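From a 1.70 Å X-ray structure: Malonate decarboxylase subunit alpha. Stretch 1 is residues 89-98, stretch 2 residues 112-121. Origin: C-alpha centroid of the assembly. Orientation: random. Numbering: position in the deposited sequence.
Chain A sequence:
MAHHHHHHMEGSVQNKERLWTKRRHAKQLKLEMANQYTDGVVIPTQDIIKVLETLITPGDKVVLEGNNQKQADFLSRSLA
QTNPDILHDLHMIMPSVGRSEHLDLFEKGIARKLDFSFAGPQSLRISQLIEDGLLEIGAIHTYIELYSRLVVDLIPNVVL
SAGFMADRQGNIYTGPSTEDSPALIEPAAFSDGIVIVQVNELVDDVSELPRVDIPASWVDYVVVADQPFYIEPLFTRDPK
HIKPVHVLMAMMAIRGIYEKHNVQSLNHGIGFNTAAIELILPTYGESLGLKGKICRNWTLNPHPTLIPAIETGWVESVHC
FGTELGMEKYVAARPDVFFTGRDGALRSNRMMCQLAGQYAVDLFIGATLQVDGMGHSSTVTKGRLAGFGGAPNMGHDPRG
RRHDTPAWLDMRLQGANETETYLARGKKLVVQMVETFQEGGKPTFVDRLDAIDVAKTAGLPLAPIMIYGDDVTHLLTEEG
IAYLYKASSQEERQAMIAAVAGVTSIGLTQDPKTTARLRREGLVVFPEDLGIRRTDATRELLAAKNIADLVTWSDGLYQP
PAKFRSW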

# COMPACT_ATOMS: atom_id res chain seq x y z
N ASP A 89 15.91 -26.89 -4.15
CA ASP A 89 15.12 -26.05 -5.07
C ASP A 89 14.09 -25.23 -4.32
O ASP A 89 13.02 -24.91 -4.86
N LEU A 90 14.39 -24.87 -3.08
CA LEU A 90 13.54 -23.95 -2.35
C LEU A 90 13.54 -22.59 -3.03
O LEU A 90 14.58 -22.11 -3.49
N HIS A 91 12.37 -21.97 -3.11
CA HIS A 91 12.22 -20.63 -3.67
C HIS A 91 12.07 -19.72 -2.46
O HIS A 91 11.02 -19.70 -1.82
N MET A 92 13.15 -19.02 -2.11
CA MET A 92 13.12 -18.19 -0.92
C MET A 92 12.50 -16.84 -1.24
O MET A 92 12.77 -16.24 -2.29
N ILE A 93 11.66 -16.37 -0.32
CA ILE A 93 11.00 -15.08 -0.41
C ILE A 93 11.38 -14.33 0.86
O ILE A 93 10.94 -14.69 1.95
N MET A 94 12.22 -13.29 0.71
CA MET A 94 12.77 -12.67 1.90
C MET A 94 12.73 -11.15 1.79
O MET A 94 13.34 -10.60 0.87
N PRO A 95 12.04 -10.45 2.69
CA PRO A 95 12.08 -8.99 2.65
C PRO A 95 13.50 -8.45 2.74
O PRO A 95 13.87 -7.52 2.03
N SER A 96 14.32 -9.06 3.60
CA SER A 96 15.69 -8.60 3.82
C SER A 96 16.61 -9.81 3.90
O SER A 96 16.32 -10.75 4.65
N VAL A 97 17.70 -9.79 3.13
CA VAL A 97 18.69 -10.87 3.09
C VAL A 97 19.97 -10.32 3.72
O VAL A 97 20.71 -9.59 3.06
N GLY A 98 20.23 -10.69 4.97
CA GLY A 98 21.43 -10.23 5.65
C GLY A 98 22.24 -11.31 6.35
O GLY A 98 23.48 -11.29 6.28
N ARG A 112 17.33 -22.34 -4.46
CA ARG A 112 17.79 -22.00 -5.81
C ARG A 112 17.31 -20.62 -6.25
O ARG A 112 18.09 -19.83 -6.80
N LYS A 113 16.03 -20.32 -6.01
CA LYS A 113 15.44 -19.06 -6.44
C LYS A 113 15.31 -18.09 -5.28
O LYS A 113 15.10 -18.49 -4.13
N LEU A 114 15.42 -16.81 -5.58
CA LEU A 114 15.31 -15.78 -4.55
C LEU A 114 14.51 -14.60 -5.07
O LEU A 114 14.81 -14.06 -6.14
N ASP A 115 13.47 -14.22 -4.32
CA ASP A 115 12.79 -12.94 -4.48
C ASP A 115 12.96 -12.17 -3.19
O ASP A 115 12.69 -12.72 -2.11
N PHE A 116 13.43 -10.93 -3.27
CA PHE A 116 13.78 -10.18 -2.06
C PHE A 116 13.58 -8.69 -2.28
O PHE A 116 13.28 -8.23 -3.39
N SER A 117 13.72 -7.94 -1.18
CA SER A 117 13.65 -6.48 -1.23
C SER A 117 14.94 -5.79 -0.80
O SER A 117 15.40 -4.88 -1.50
N PHE A 118 15.55 -6.17 0.31
CA PHE A 118 16.75 -5.48 0.76
C PHE A 118 17.94 -6.42 0.87
O PHE A 118 17.79 -7.58 1.26
N ALA A 119 19.11 -5.92 0.48
CA ALA A 119 20.39 -6.54 0.79
C ALA A 119 21.43 -5.44 0.94
O ALA A 119 21.28 -4.34 0.40
N GLY A 120 22.48 -5.76 1.70
CA GLY A 120 23.53 -4.81 2.00
C GLY A 120 24.27 -4.33 0.77
O GLY A 120 24.55 -5.10 -0.16
N PRO A 121 24.62 -3.04 0.75
CA PRO A 121 25.23 -2.46 -0.46
C PRO A 121 26.69 -2.83 -0.69
O PRO A 121 27.20 -2.56 -1.79

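Side-chain packing between two parallel strands, 90-94 and 112-116, and their continuations beyond the corners at Pro95 and Ser117. Residues alternate between faces, so His91 and Ile93 share one with Lys113 and Asp115, Met92 and Met94 the other with Leu114 and Phe116. Asp89 (chi1 m) lies at the exposed margin, its OD1 4.1 Å from Arg112 CB; the Arg112 side chain leads away. Leu90 points away, and its carbonyl O accepts Arg112 N at 2.9 Å. His91 (chi1 t) makes the polar side-chain link: NE2 donates to Asp115 OD2 at 2.7 Å, near the ring plane, while Lys113 CB (chi1 m) sits over one ring face, 3.8 Å from His91 CG. Asp115 (chi1 m) is further held through OD1, bonded elsewhere in the structure. Met92 (mmm) sets its CB 4.0 Å from CD1 of Leu114 (chi1 t, chi2 p). Ile93 (mt) buries little here. Met94 (mtp) places CG 4.4 Å from Leu114 CD1 before its end leads away. Pro95 points away, yet its O accepts Phe118 N at 2.8 Å. Ser96 (t) places OG 3.4 Å from Phe118 CD2, at the ring edge; Phe118 is also t. Val97 (t) closes the apolar cluster: its CG2 lies 3.7 Å from Phe116 CB (chi1 p) and 4.3 Å from Leu114 CD1, the methyl Met92 and Met94 also meet. Gly98 makes no contact with the second stretch.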

# COMPACT_ATOMS: atom_id res chain seq x y z
CB ASP A 89 14.45 -26.89 -6.16
CG ASP A 89 15.45 -27.46 -7.14
OD1 ASP A 89 15.94 -26.69 -7.99
OD2 ASP A 89 15.78 -28.65 -7.02
CB LEU A 90 13.99 -23.82 -0.89
CG LEU A 90 13.83 -25.07 -0.02
CD1 LEU A 90 13.99 -24.76 1.45
CD2 LEU A 90 12.49 -25.77 -0.31
CB HIS A 91 11.03 -20.58 -4.62
CG HIS A 91 10.76 -19.23 -5.21
ND1 HIS A 91 9.91 -19.07 -6.29
CD2 HIS A 91 11.20 -17.99 -4.89
CE1 HIS A 91 9.85 -17.79 -6.61
NE2 HIS A 91 10.62 -17.11 -5.77
CB MET A 92 14.52 -17.99 -0.35
CG MET A 92 15.25 -19.29 -0.05
SD MET A 92 14.32 -20.43 1.02
CE MET A 92 14.16 -19.41 2.50
CB ILE A 93 9.48 -15.20 -0.56
CG1 ILE A 93 9.15 -15.98 -1.83
CG2 ILE A 93 8.84 -13.81 -0.64
CD1 ILE A 93 7.72 -16.49 -1.91
CB MET A 94 14.20 -13.14 2.13
CG MET A 94 14.33 -14.67 2.27
SD MET A 94 16.00 -15.18 2.65
CE MET A 94 16.10 -14.58 4.33
CB PRO A 95 11.22 -8.57 3.85
CG PRO A 95 10.26 -9.74 4.01
CD PRO A 95 11.09 -10.96 3.69
CB SER A 96 15.78 -7.76 5.11
OG SER A 96 16.98 -7.01 5.15
CB VAL A 97 18.96 -11.37 1.67
CG1 VAL A 97 19.77 -12.67 1.72
CG2 VAL A 97 17.68 -11.56 0.90
CB ARG A 112 17.32 -23.04 -6.83
CG ARG A 112 18.19 -23.09 -8.09
CD ARG A 112 19.59 -23.48 -7.69
NE ARG A 112 20.46 -23.89 -8.78
CZ ARG A 112 21.53 -24.67 -8.61
NH1 ARG A 112 21.83 -25.13 -7.41
NH2 ARG A 112 22.28 -25.00 -9.66
CB LYS A 113 14.06 -19.28 -7.07
CG LYS A 113 14.04 -20.14 -8.30
CD LYS A 113 12.62 -20.19 -8.85
CE LYS A 113 12.45 -21.21 -9.95
NZ LYS A 113 11.04 -21.20 -10.41
CB LEU A 114 16.70 -15.30 -4.10
CG LEU A 114 16.68 -14.13 -3.11
CD1 LEU A 114 16.07 -14.58 -1.75
CD2 LEU A 114 18.09 -13.57 -2.93
CB ASP A 115 11.30 -13.12 -4.80
CG ASP A 115 11.05 -13.43 -6.27
OD1 ASP A 115 11.17 -12.50 -7.11
OD2 ASP A 115 10.77 -14.59 -6.59
CB PHE A 116 15.22 -10.47 -1.60
CG PHE A 116 16.30 -9.82 -2.45
CD1 PHE A 116 16.61 -10.31 -3.71
CD2 PHE A 116 17.04 -8.75 -1.96
CE1 PHE A 116 17.62 -9.73 -4.48
CE2 PHE A 116 18.04 -8.16 -2.72
CZ PHE A 116 18.32 -8.64 -3.99
CB SER A 117 12.49 -5.98 -0.37
OG SER A 117 12.44 -4.56 -0.40
CB PHE A 118 16.54 -4.77 2.10
CG PHE A 118 17.75 -4.01 2.57
CD1 PHE A 118 18.07 -2.78 2.01
CD2 PHE A 118 18.58 -4.54 3.54
CE1 PHE A 118 19.19 -2.08 2.42
CE2 PHE A 118 19.71 -3.84 3.97
CZ PHE A 118 20.01 -2.62 3.41
CB ALA A 119 20.83 -7.54 -0.28
CB PRO A 121 25.11 -0.95 -0.20
CG PRO A 121 25.18 -0.84 1.29
CD PRO A 121 24.50 -2.07 1.84